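Local coordinates for spike glycoprotein (Bat coronavirus HKU9, PDB 5GYQ) that probably attaches the virion to host cells by binding a receptor, the piece described being the putative receptor-binding domain of the spike S1 subunit, at residues A[67-73]-A[146-152]; A[17-21]-A[112-116]; A[43-49]-A[100-106]. One frame throughout, in Å; residues are numbered along the deposited sequence.

Overall arrangement
Two of the three contacts are strand pairings within one five-stranded antiparallel sheet. Contact 1 joins two inner strands, 63-71 and 146-157, and is largely buried; contact 3 pairs strand 100-111 with the outermost strand 43-49 and is only partly buried. They meet where 146-157 lies against 100-111, their centres about 11 Å apart. Contact 2, whose segments are loops, touches contact 1 but stays about 8 Å from contact 3 at the nearest atoms. Chemistry follows place: aliphatic packing and a glycosylated asparagine in contact 1, a glutamine amide gripping bare backbone in contact 2, and in contact 3 a disulfide, a bulge and two histidines, one hydrogen-bonded to a threonine and one stacked edge-to-face on a tyrosine. Contacts 1 and 2 touch the same sugar.

Contact 1 (A[67-73]-A[146-152]); sequences DVMRINE and SYVYGLA. With NAG (2-acetamido-2-deoxy-beta-D-glucopyranose), chain B.
I71 and L151 meet obliquely on one face of the sheet. With CG1 anti to the backbone N (chi1 -172°) and chi2 extended, both branches of I71 come against the leucine, the CG2 methyl resting 3.7 Å from CB of L151 and I71 CD1 reaching its CD2. M69 adds its sulfur more loosely, SD lying 4.2 Å from L151 CD2. Helices 73-81 and 86-90 cover this face through L76, L79 and F87.

These strands, 63-71 and 146-157, are adjacent members of the five-stranded antiparallel core sheet of the receptor-binding domain. M69-L151 and I71-Y149 are hydrogen-bonded pairs, with I71 N 2.9 Å from Y149 O. R70 points to the opposite face, where its CB lies 3.5 Å from V148 CG1, the two side chains crossing at about a right angle; the guanidinium runs on to D15 and the carbonyl of P16.

At the polar edge N72 carries the N-linked sugar, its ND2 bonded to NAG C1. The remaining N-H of that nitrogen points to S146 OG at 3.0 Å (156°), nearly in the amide plane, while OD1 caps the helix at H75 N. Thus both ends of the amide are held. A water bridges E73 N and Y147 O. E73 OE2 makes a weak bond, 3.4 Å long, with Y149 OH.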
loop_
_atom_site.group_PDB
_atom_site.type_symbol
_atom_site.label_atom_id
_atom_site.label_comp_id
_atom_site.label_asym_id
_atom_site.label_seq_id
_atom_site.Cartn_x
_atom_site.Cartn_y
_atom_site.Cartn_z
ATOM N N ASP A 67 -0.897 -0.148 3.489
ATOM C CA ASP A 67 0.111 -1.065 2.970
ATOM C C ASP A 67 1.025 -0.329 2.008
ATOM O O ASP A 67 0.566 0.268 1.046
ATOM C CB ASP A 67 -0.544 -2.259 2.281
ATOM C CG ASP A 67 -1.454 -3.029 3.211
ATOM O OD1 ASP A 67 -1.203 -3.014 4.432
ATOM O OD2 ASP A 67 -2.419 -3.651 2.722
ATOM N N VAL A 68 2.322 -0.371 2.265
ATOM C CA VAL A 68 3.257 0.423 1.480
ATOM C C VAL A 68 4.308 -0.450 0.805
ATOM O O VAL A 68 4.875 -1.369 1.423
ATOM C CB VAL A 68 3.948 1.480 2.356
ATOM C CG1 VAL A 68 4.921 2.306 1.534
ATOM C CG2 VAL A 68 2.906 2.385 3.004
ATOM N N MET A 69 4.544 -0.162 -0.473
ATOM C CA MET A 69 5.556 -0.876 -1.247
ATOM C C MET A 69 5.897 -0.093 -2.503
ATOM O O MET A 69 5.357 0.984 -2.728
ATOM C CB MET A 69 5.061 -2.274 -1.620
ATOM C CG MET A 69 3.936 -2.267 -2.650
ATOM S SD MET A 69 2.662 -3.499 -2.301
ATOM C CE MET A 69 1.773 -2.689 -0.972
ATOM N N ARG A 70 6.787 -0.634 -3.325
ATOM C CA ARG A 70 7.063 -0.044 -4.625
ATOM C C ARG A 70 6.503 -0.944 -5.719
ATOM O O ARG A 70 6.292 -2.138 -5.499
ATOM C CB ARG A 70 8.565 0.185 -4.817
ATOM C CG ARG A 70 9.430 -1.060 -4.736
ATOM C CD ARG A 70 10.902 -0.687 -4.838
ATOM N NE ARG A 70 11.273 0.292 -3.819
ATOM C CZ ARG A 70 12.128 1.292 -4.010
ATOM N NH1 ARG A 70 12.711 1.456 -5.190
ATOM N NH2 ARG A 70 12.397 2.134 -3.019
ATOM N N ILE A 71 6.261 -0.374 -6.895
ATOM C CA ILE A 71 5.561 -1.096 -7.954
ATOM C C ILE A 71 5.842 -0.443 -9.306
ATOM O O ILE A 71 5.878 0.780 -9.400
ATOM C CB ILE A 71 4.031 -1.134 -7.662
ATOM C CG1 ILE A 71 3.284 -2.043 -8.636
ATOM C CG2 ILE A 71 3.434 0.273 -7.658
ATOM C CD1 ILE A 71 1.814 -2.236 -8.265
ATOM N N ASN A 72 6.065 -1.232 -10.355
ATOM C CA ASN A 72 6.319 -0.606 -11.649
ATOM C C ASN A 72 5.039 -0.534 -12.478
ATOM O O ASN A 72 3.998 -1.050 -12.062
ATOM C CB ASN A 72 7.474 -1.309 -12.399
ATOM C CG ASN A 72 7.100 -2.656 -13.024
ATOM O OD1 ASN A 72 5.962 -3.122 -12.964
ATOM N ND2 ASN A 72 8.100 -3.283 -13.650
ATOM N N GLU A 73 5.117 0.124 -13.633
ATOM C CA GLU A 73 3.929 0.476 -14.412
ATOM C C GLU A 73 3.077 -0.724 -14.836
ATOM O O GLU A 73 1.853 -0.675 -14.743
ATOM C CB GLU A 73 4.335 1.275 -15.651
ATOM C CG GLU A 73 3.158 1.726 -16.517
ATOM C CD GLU A 73 2.376 2.890 -15.919
ATOM O OE1 GLU A 73 1.267 3.181 -16.415
ATOM O OE2 GLU A 73 2.866 3.524 -14.962
ATOM N N SER A 146 13.935 -1.572 -12.583
ATOM C CA SER A 146 12.670 -1.031 -13.053
ATOM C C SER A 146 12.487 0.399 -12.589
ATOM O O SER A 146 12.861 0.742 -11.466
ATOM C CB SER A 146 11.492 -1.881 -12.568
ATOM O OG SER A 146 11.030 -2.747 -13.588
ATOM N N TYR A 147 11.925 1.228 -13.462
ATOM C CA TYR A 147 11.407 2.519 -13.041
ATOM C C TYR A 147 10.202 2.238 -12.161
ATOM O O TYR A 147 9.352 1.417 -12.502
ATOM C CB TYR A 147 11.034 3.396 -14.234
ATOM C CG TYR A 147 10.306 4.658 -13.839
ATOM C CD1 TYR A 147 10.989 5.733 -13.287
ATOM C CD2 TYR A 147 8.934 4.772 -14.009
ATOM C CE1 TYR A 147 10.326 6.888 -12.921
ATOM C CE2 TYR A 147 8.265 5.921 -13.649
ATOM C CZ TYR A 147 8.964 6.976 -13.106
ATOM O OH TYR A 147 8.300 8.125 -12.743
ATOM N N VAL A 148 10.124 2.921 -11.030
ATOM C CA VAL A 148 9.240 2.475 -9.965
ATOM C C VAL A 148 8.431 3.603 -9.328
ATOM O O VAL A 148 8.912 4.726 -9.164
ATOM C CB VAL A 148 10.070 1.726 -8.887
ATOM C CG1 VAL A 148 9.710 2.172 -7.485
ATOM C CG2 VAL A 148 9.903 0.223 -9.045
ATOM N N TYR A 149 7.183 3.290 -8.998
ATOM C CA TYR A 149 6.318 4.186 -8.253
ATOM C C TYR A 149 6.163 3.711 -6.818
ATOM O O TYR A 149 6.287 2.519 -6.530
ATOM C CB TYR A 149 4.940 4.285 -8.907
ATOM C CG TYR A 149 4.974 4.745 -10.341
ATOM C CD1 TYR A 149 5.244 6.069 -10.658
ATOM C CD2 TYR A 149 4.733 3.857 -11.381
ATOM C CE1 TYR A 149 5.277 6.495 -11.968
ATOM C CE2 TYR A 149 4.764 4.275 -12.695
ATOM C CZ TYR A 149 5.036 5.596 -12.983
ATOM O OH TYR A 149 5.067 6.023 -14.290
ATOM N N GLY A 150 5.895 4.651 -5.921
ATOM C CA GLY A 150 5.484 4.312 -4.575
ATOM C C GLY A 150 4.018 3.928 -4.600
ATOM O O GLY A 150 3.250 4.439 -5.414
ATOM N N LEU A 151 3.628 3.017 -3.718
ATOM C CA LEU A 151 2.244 2.575 -3.638
ATOM C C LEU A 151 1.791 2.451 -2.196
ATOM O O LEU A 151 2.393 1.718 -1.394
ATOM C CB LEU A 151 2.049 1.232 -4.346
ATOM C CG LEU A 151 0.621 0.679 -4.254
ATOM C CD1 LEU A 151 -0.340 1.543 -5.053
ATOM C CD2 LEU A 151 0.547 -0.768 -4.712
ATOM N N ALA A 152 0.729 3.186 -1.884
ATOM C CA ALA A 152 0.043 3.080 -0.611
ATOM C C ALA A 152 -1.368 2.561 -0.847
ATOM O O ALA A 152 -2.174 3.200 -1.523
ATOM C CB ALA A 152 0.011 4.425 0.103
HETATM C C1 NAG B . 7.984 -4.550 -14.318
HETATM C C2 NAG B . 8.333 -4.456 -15.785
HETATM C C3 NAG B . 8.012 -5.773 -16.476
HETATM C C4 NAG B . 8.720 -6.927 -15.770
HETATM C C5 NAG B . 8.508 -6.879 -14.253
HETATM C C6 NAG B . 9.417 -7.832 -13.512
HETATM C C7 NAG B . 8.257 -2.199 -16.740
HETATM C C8 NAG B . 7.406 -1.156 -17.400
HETATM N N2 NAG B . 7.644 -3.349 -16.428
HETATM O O3 NAG B . 8.433 -5.676 -17.830
HETATM O O4 NAG B . 8.181 -8.177 -16.193
HETATM O O5 NAG B . 8.763 -5.570 -13.717
HETATM O O6 NAG B . 9.150 -7.829 -12.116
HETATM O O7 NAG B . 9.446 -2.015 -16.497
HETATM O O HOH W 1 7.691 1.036 -14.600
#

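Contact 2 (A[17-21]-A[112-116]). With NAG (2-acetamido-2-deoxy-beta-D-glucopyranose), chain B.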
loop_
_atom_site.group_PDB
_atom_site.type_symbol
_atom_site.label_atom_id
_atom_site.label_comp_id
_atom_site.label_asym_id
_atom_site.label_seq_id
_atom_site.Cartn_x
_atom_site.Cartn_y
_atom_site.Cartn_z
ATOM N N PRO A 17 9.325 -0.154 0.539
ATOM C CA PRO A 17 9.991 -1.458 0.486
ATOM C C PRO A 17 9.700 -2.195 -0.815
ATOM O O PRO A 17 8.752 -1.851 -1.522
ATOM C CB PRO A 17 9.398 -2.205 1.685
ATOM C CG PRO A 17 8.070 -1.569 1.910
ATOM C CD PRO A 17 8.212 -0.130 1.506
ATOM N N GLN A 18 10.527 -3.185 -1.134
ATOM C CA GLN A 18 10.257 -4.059 -2.263
ATOM C C GLN A 18 8.926 -4.757 -2.013
ATOM O O GLN A 18 8.589 -5.051 -0.867
ATOM C CB GLN A 18 11.385 -5.077 -2.444
ATOM C CG GLN A 18 12.764 -4.458 -2.641
ATOM C CD GLN A 18 12.901 -3.725 -3.965
ATOM O OE1 GLN A 18 12.095 -3.907 -4.879
ATOM N NE2 GLN A 18 13.927 -2.887 -4.073
ATOM N N PRO A 19 8.158 -5.013 -3.081
ATOM C CA PRO A 19 6.829 -5.614 -2.924
ATOM C C PRO A 19 6.863 -6.981 -2.248
ATOM O O PRO A 19 5.892 -7.351 -1.583
ATOM C CB PRO A 19 6.320 -5.728 -4.364
ATOM C CG PRO A 19 7.531 -5.636 -5.221
ATOM C CD PRO A 19 8.479 -4.744 -4.492
ATOM N N VAL A 20 7.963 -7.715 -2.398
ATOM C CA VAL A 20 8.080 -9.014 -1.744
ATOM C C VAL A 20 8.068 -8.848 -0.217
ATOM O O VAL A 20 7.636 -9.744 0.506
ATOM C CB VAL A 20 9.352 -9.778 -2.203
ATOM C CG1 VAL A 20 10.622 -9.065 -1.755
ATOM C CG2 VAL A 20 9.329 -11.210 -1.692
ATOM N N VAL A 21 8.509 -7.688 0.273
ATOM C CA VAL A 21 8.449 -7.402 1.708
ATOM C C VAL A 21 7.657 -6.129 2.017
ATOM O O VAL A 21 8.116 -5.276 2.778
ATOM C CB VAL A 21 9.862 -7.275 2.326
ATOM C CG1 VAL A 21 10.484 -8.642 2.493
ATOM C CG2 VAL A 21 10.756 -6.377 1.472
ATOM N N PRO A 112 16.821 -1.624 -8.432
ATOM C CA PRO A 112 16.468 -3.027 -8.213
ATOM C C PRO A 112 15.011 -3.184 -7.793
ATOM O O PRO A 112 14.536 -2.487 -6.897
ATOM C CB PRO A 112 17.418 -3.449 -7.093
ATOM C CG PRO A 112 18.645 -2.649 -7.355
ATOM C CD PRO A 112 18.178 -1.326 -7.928
ATOM N N TYR A 113 14.317 -4.092 -8.465
ATOM C CA TYR A 113 12.895 -4.297 -8.262
ATOM C C TYR A 113 12.686 -5.753 -7.875
ATOM O O TYR A 113 12.677 -6.637 -8.734
ATOM C CB TYR A 113 12.131 -3.926 -9.536
ATOM C CG TYR A 113 10.619 -3.946 -9.446
ATOM C CD1 TYR A 113 9.954 -3.445 -8.334
ATOM C CD2 TYR A 113 9.859 -4.432 -10.500
ATOM C CE1 TYR A 113 8.566 -3.454 -8.267
ATOM C CE2 TYR A 113 8.480 -4.441 -10.445
ATOM C CZ TYR A 113 7.838 -3.955 -9.327
ATOM O OH TYR A 113 6.463 -3.970 -9.279
ATOM N N ALA A 114 12.553 -6.005 -6.576
ATOM C CA ALA A 114 12.530 -7.372 -6.065
ATOM C C ALA A 114 11.117 -7.935 -6.033
ATOM O O ALA A 114 10.336 -7.636 -5.129
ATOM C CB ALA A 114 13.153 -7.429 -4.680
ATOM N N VAL A 115 10.800 -8.759 -7.026
ATOM C CA VAL A 115 9.464 -9.314 -7.174
ATOM C C VAL A 115 9.515 -10.835 -7.231
ATOM O O VAL A 115 10.179 -11.400 -8.095
ATOM C CB VAL A 115 8.776 -8.780 -8.446
ATOM C CG1 VAL A 115 7.385 -9.381 -8.602
ATOM C CG2 VAL A 115 8.702 -7.267 -8.409
ATOM N N ALA A 116 8.818 -11.495 -6.311
ATOM C CA ALA A 116 8.758 -12.954 -6.310
ATOM C C ALA A 116 7.967 -13.436 -7.517
ATOM O O ALA A 116 6.974 -12.818 -7.899
ATOM C CB ALA A 116 8.131 -13.466 -5.022
HETATM C C1 NAG B . 7.984 -4.550 -14.318
HETATM C C2 NAG B . 8.333 -4.456 -15.785
HETATM C C3 NAG B . 8.012 -5.773 -16.476
HETATM C C4 NAG B . 8.720 -6.927 -15.770
HETATM C C5 NAG B . 8.508 -6.879 -14.253
HETATM C C6 NAG B . 9.417 -7.832 -13.512
HETATM C C7 NAG B . 8.257 -2.199 -16.740
HETATM C C8 NAG B . 7.406 -1.156 -17.400
HETATM N N2 NAG B . 7.644 -3.349 -16.428
HETATM O O3 NAG B . 8.433 -5.676 -17.830
HETATM O O4 NAG B . 8.181 -8.177 -16.193
HETATM O O5 NAG B . 8.763 -5.570 -13.717
HETATM O O6 NAG B . 9.150 -7.829 -12.116
HETATM O O7 NAG B . 9.446 -2.015 -16.497
#
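Q18 and A114 bring their backbones to 5.5 Å, CA to CA, and V20 and V115 lie similarly close, although neither segment pairs as a strand: 17-21 is a loop with a short 3-10 segment at P19 and V20, and 112-116 is irregular throughout.

The amide of Q18 does the polar work. Bent at chi2 (-68°), the side chain folds its head against the opposite backbone and engages it with both ends. Its OE1 accepts from A114 N at 2.7 Å in a nearly straight bond (172°), the donor standing well above the plane of the amide carbonyl. Its NE2 gives a hydrogen to P112 O at 2.9 Å, also above the acceptor's carbonyl plane. One bond accepted and one donated, on either side of Y113 in sequence, together fix the rotation of the amide, much as a neighbouring strand would engage the same backbone. The aliphatic part is used as well, with CG of Q18 3.6 Å from the A114 methyl.

In the fold, this joins the loop between helix 10-14 and strand 23-27 to the one following strand 100-111, beside the glycan attached to N72. P19 stands at the junction: its CG lies 3.8 Å from V115 CG2 and 3.9 Å from Y113 CE1, crossing both side chains at about a right angle. V115 CG2 itself sits over the centre of one face of the Y113 ring, 3.4 Å above the plane. At the ring's edge NAG O5 lies 3.5 Å from Y113 CE2, and the phenol oxygen turns to H75 and to N72 N. Further along, V20 directs its two methyls to separate alanines, CG1 to A114 CB and CG2 to A116 CB, while helix 130-139 touches V20 and A116 through V136.

Contact 3 (A[43-49]-A[100-106]); sequences THQLQCY and GCLHAFY
C48 and C101 are bonded SG to SG in a non-hydrogen-bonded pair of antiparallel strands, a cross-strand disulfide tying the outermost strand 43-49 to 100-111 in the core sheet of the receptor-binding domain.

Backbone bonds bind the pairs Y49-G100 and Q47-L102. The register then slips by one at a classic beta bulge, where A104 O accepts from both H44 N, at 2.7 Å, and Q45 N, at 2.9 Å.

Apolar contacts divide between the sheet faces. Beside the disulfide, L46 CD1 makes an off-centre CH-pi contact with H103, 4.2 Å from the ring centroid. On the other face, L102 CD1 meets the edge of the Y49 ring.

The aromatic pair lies at the bulge end: H44 turns its ring edge toward the face of Y106 in an offset edge-to-face stack, planes at 84°, and sets CB over the same face. H44 ND1 adds a weak bond to Y106 OH at 3.3 Å.

H103 is held through both ring nitrogens. A chi1 of -167° swings the imidazole toward the edge strand; ND1 binds V37 O, and NE2 shares a hydrogen bond with T43 OG1 at 2.9 Å, the hydroxyl lying near the ring plane.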
loop_
_atom_site.group_PDB
_atom_site.type_symbol
_atom_site.label_atom_id
_atom_site.label_comp_id
_atom_site.label_asym_id
_atom_site.label_seq_id
_atom_site.Cartn_x
_atom_site.Cartn_y
_atom_site.Cartn_z
ATOM N N THR A 43 1.092 12.683 -6.614
ATOM C CA THR A 43 0.220 11.636 -7.134
ATOM C C THR A 43 0.483 11.270 -8.594
ATOM O O THR A 43 0.541 12.135 -9.470
ATOM C CB THR A 43 -1.260 12.040 -6.992
ATOM O OG1 THR A 43 -1.564 12.248 -5.606
ATOM C CG2 THR A 43 -2.169 10.956 -7.547
ATOM N N HIS A 44 0.647 9.972 -8.836
ATOM C CA HIS A 44 0.758 9.430 -10.184
ATOM C C HIS A 44 -0.585 8.864 -10.622
ATOM O O HIS A 44 -0.979 9.003 -11.778
ATOM C CB HIS A 44 1.841 8.350 -10.238
ATOM C CG HIS A 44 1.759 7.462 -11.441
ATOM N ND1 HIS A 44 2.334 7.790 -12.649
ATOM C CD2 HIS A 44 1.175 6.253 -11.616
ATOM C CE1 HIS A 44 2.107 6.819 -13.519
ATOM N NE2 HIS A 44 1.404 5.878 -12.917
ATOM N N GLN A 45 -1.284 8.230 -9.685
ATOM C CA GLN A 45 -2.604 7.669 -9.949
ATOM C C GLN A 45 -3.317 7.333 -8.641
ATOM O O GLN A 45 -2.794 6.586 -7.819
ATOM C CB GLN A 45 -2.495 6.415 -10.825
ATOM C CG GLN A 45 -3.348 6.450 -12.086
ATOM C CD GLN A 45 -2.556 6.847 -13.320
ATOM O OE1 GLN A 45 -1.333 6.698 -13.364
ATOM N NE2 GLN A 45 -3.252 7.355 -14.332
ATOM N N LEU A 46 -4.511 7.885 -8.449
ATOM C CA LEU A 46 -5.292 7.610 -7.246
ATOM C C LEU A 46 -6.641 6.997 -7.605
ATOM O O LEU A 46 -7.484 7.649 -8.219
ATOM C CB LEU A 46 -5.490 8.887 -6.426
ATOM C CG LEU A 46 -6.378 8.808 -5.180
ATOM C CD1 LEU A 46 -5.815 7.844 -4.147
ATOM C CD2 LEU A 46 -6.562 10.190 -4.575
ATOM N N GLN A 47 -6.838 5.740 -7.220
ATOM C CA GLN A 47 -8.058 5.025 -7.574
ATOM C C GLN A 47 -8.794 4.535 -6.336
ATOM O O GLN A 47 -8.235 3.799 -5.532
ATOM C CB GLN A 47 -7.732 3.843 -8.487
ATOM C CG GLN A 47 -8.952 3.147 -9.050
ATOM C CD GLN A 47 -9.615 3.948 -10.148
ATOM O OE1 GLN A 47 -8.966 4.356 -11.112
ATOM N NE2 GLN A 47 -10.915 4.183 -10.007
ATOM N N CYS A 48 -10.055 4.925 -6.189
ATOM C CA CYS A 48 -10.806 4.557 -4.995
ATOM C C CYS A 48 -11.991 3.637 -5.284
ATOM O O CYS A 48 -12.609 3.708 -6.344
ATOM C CB CYS A 48 -11.291 5.813 -4.274
ATOM S SG CYS A 48 -9.986 6.796 -3.506
ATOM N N TYR A 49 -12.299 2.781 -4.314
ATOM C CA TYR A 49 -13.389 1.821 -4.404
ATOM C C TYR A 49 -14.250 1.877 -3.146
ATOM O O TYR A 49 -13.774 1.581 -2.045
ATOM C CB TYR A 49 -12.845 0.403 -4.596
ATOM C CG TYR A 49 -11.774 0.289 -5.656
ATOM C CD1 TYR A 49 -12.103 0.026 -6.980
ATOM C CD2 TYR A 49 -10.431 0.439 -5.331
ATOM C CE1 TYR A 49 -11.125 -0.078 -7.952
ATOM C CE2 TYR A 49 -9.448 0.337 -6.296
ATOM C CZ TYR A 49 -9.800 0.077 -7.604
ATOM O OH TYR A 49 -8.821 -0.025 -8.564
ATOM N N GLY A 100 -11.617 0.937 -0.135
ATOM C CA GLY A 100 -10.482 1.795 0.147
ATOM C C GLY A 100 -9.846 2.380 -1.096
ATOM O O GLY A 100 -10.521 2.572 -2.097
ATOM N N CYS A 101 -8.546 2.664 -1.045
ATOM C CA CYS A 101 -7.892 3.341 -2.166
ATOM C C CYS A 101 -6.489 2.840 -2.497
ATOM O O CYS A 101 -5.726 2.439 -1.620
ATOM C CB CYS A 101 -7.826 4.847 -1.897
ATOM S SG CYS A 101 -9.438 5.660 -1.915
ATOM N N LEU A 102 -6.168 2.880 -3.785
ATOM C CA LEU A 102 -4.829 2.617 -4.289
ATOM C C LEU A 102 -4.192 3.937 -4.689
ATOM O O LEU A 102 -4.664 4.609 -5.613
ATOM C CB LEU A 102 -4.864 1.670 -5.487
ATOM C CG LEU A 102 -5.589 0.339 -5.312
ATOM C CD1 LEU A 102 -5.581 -0.430 -6.623
ATOM C CD2 LEU A 102 -4.943 -0.475 -4.207
ATOM N N HIS A 103 -3.127 4.310 -3.991
ATOM C CA HIS A 103 -2.460 5.572 -4.264
ATOM C C HIS A 103 -1.028 5.360 -4.736
ATOM O O HIS A 103 -0.134 5.060 -3.945
ATOM C CB HIS A 103 -2.477 6.462 -3.022
ATOM C CG HIS A 103 -2.085 7.882 -3.291
ATOM N ND1 HIS A 103 -2.106 8.857 -2.320
ATOM C CD2 HIS A 103 -1.666 8.488 -4.429
ATOM C CE1 HIS A 103 -1.715 10.007 -2.846
ATOM N NE2 HIS A 103 -1.442 9.809 -4.121
ATOM N N ALA A 104 -0.822 5.522 -6.037
ATOM C CA ALA A 104 0.505 5.442 -6.622
ATOM C C ALA A 104 1.077 6.841 -6.809
ATOM O O ALA A 104 0.413 7.729 -7.353
ATOM C CB ALA A 104 0.464 4.701 -7.941
ATOM N N PHE A 105 2.309 7.030 -6.349
ATOM C CA PHE A 105 2.952 8.337 -6.381
ATOM C C PHE A 105 4.377 8.236 -6.913
ATOM O O PHE A 105 4.992 7.169 -6.870
ATOM C CB PHE A 105 2.946 8.970 -4.986
ATOM C CG PHE A 105 3.564 8.106 -3.919
ATOM C CD1 PHE A 105 4.898 8.252 -3.575
ATOM C CD2 PHE A 105 2.807 7.157 -3.249
ATOM C CE1 PHE A 105 5.467 7.463 -2.589
ATOM C CE2 PHE A 105 3.372 6.366 -2.266
ATOM C CZ PHE A 105 4.703 6.521 -1.936
ATOM N N TYR A 106 4.900 9.354 -7.407
ATOM C CA TYR A 106 6.211 9.379 -8.049
ATOM C C TYR A 106 7.368 9.235 -7.064
ATOM O O TYR A 106 7.373 9.843 -5.996
ATOM C CB TYR A 106 6.378 10.672 -8.857
ATOM C CG TYR A 106 5.514 10.722 -10.098
ATOM C CD1 TYR A 106 5.940 10.147 -11.289
ATOM C CD2 TYR A 106 4.269 11.332 -10.076
ATOM C CE1 TYR A 106 5.152 10.184 -12.426
ATOM C CE2 TYR A 106 3.473 11.376 -11.208
ATOM C CZ TYR A 106 3.918 10.798 -12.379
ATOM O OH TYR A 106 3.129 10.838 -13.505
HETATM O O HOH W 2 -0.224 11.056 -13.547
#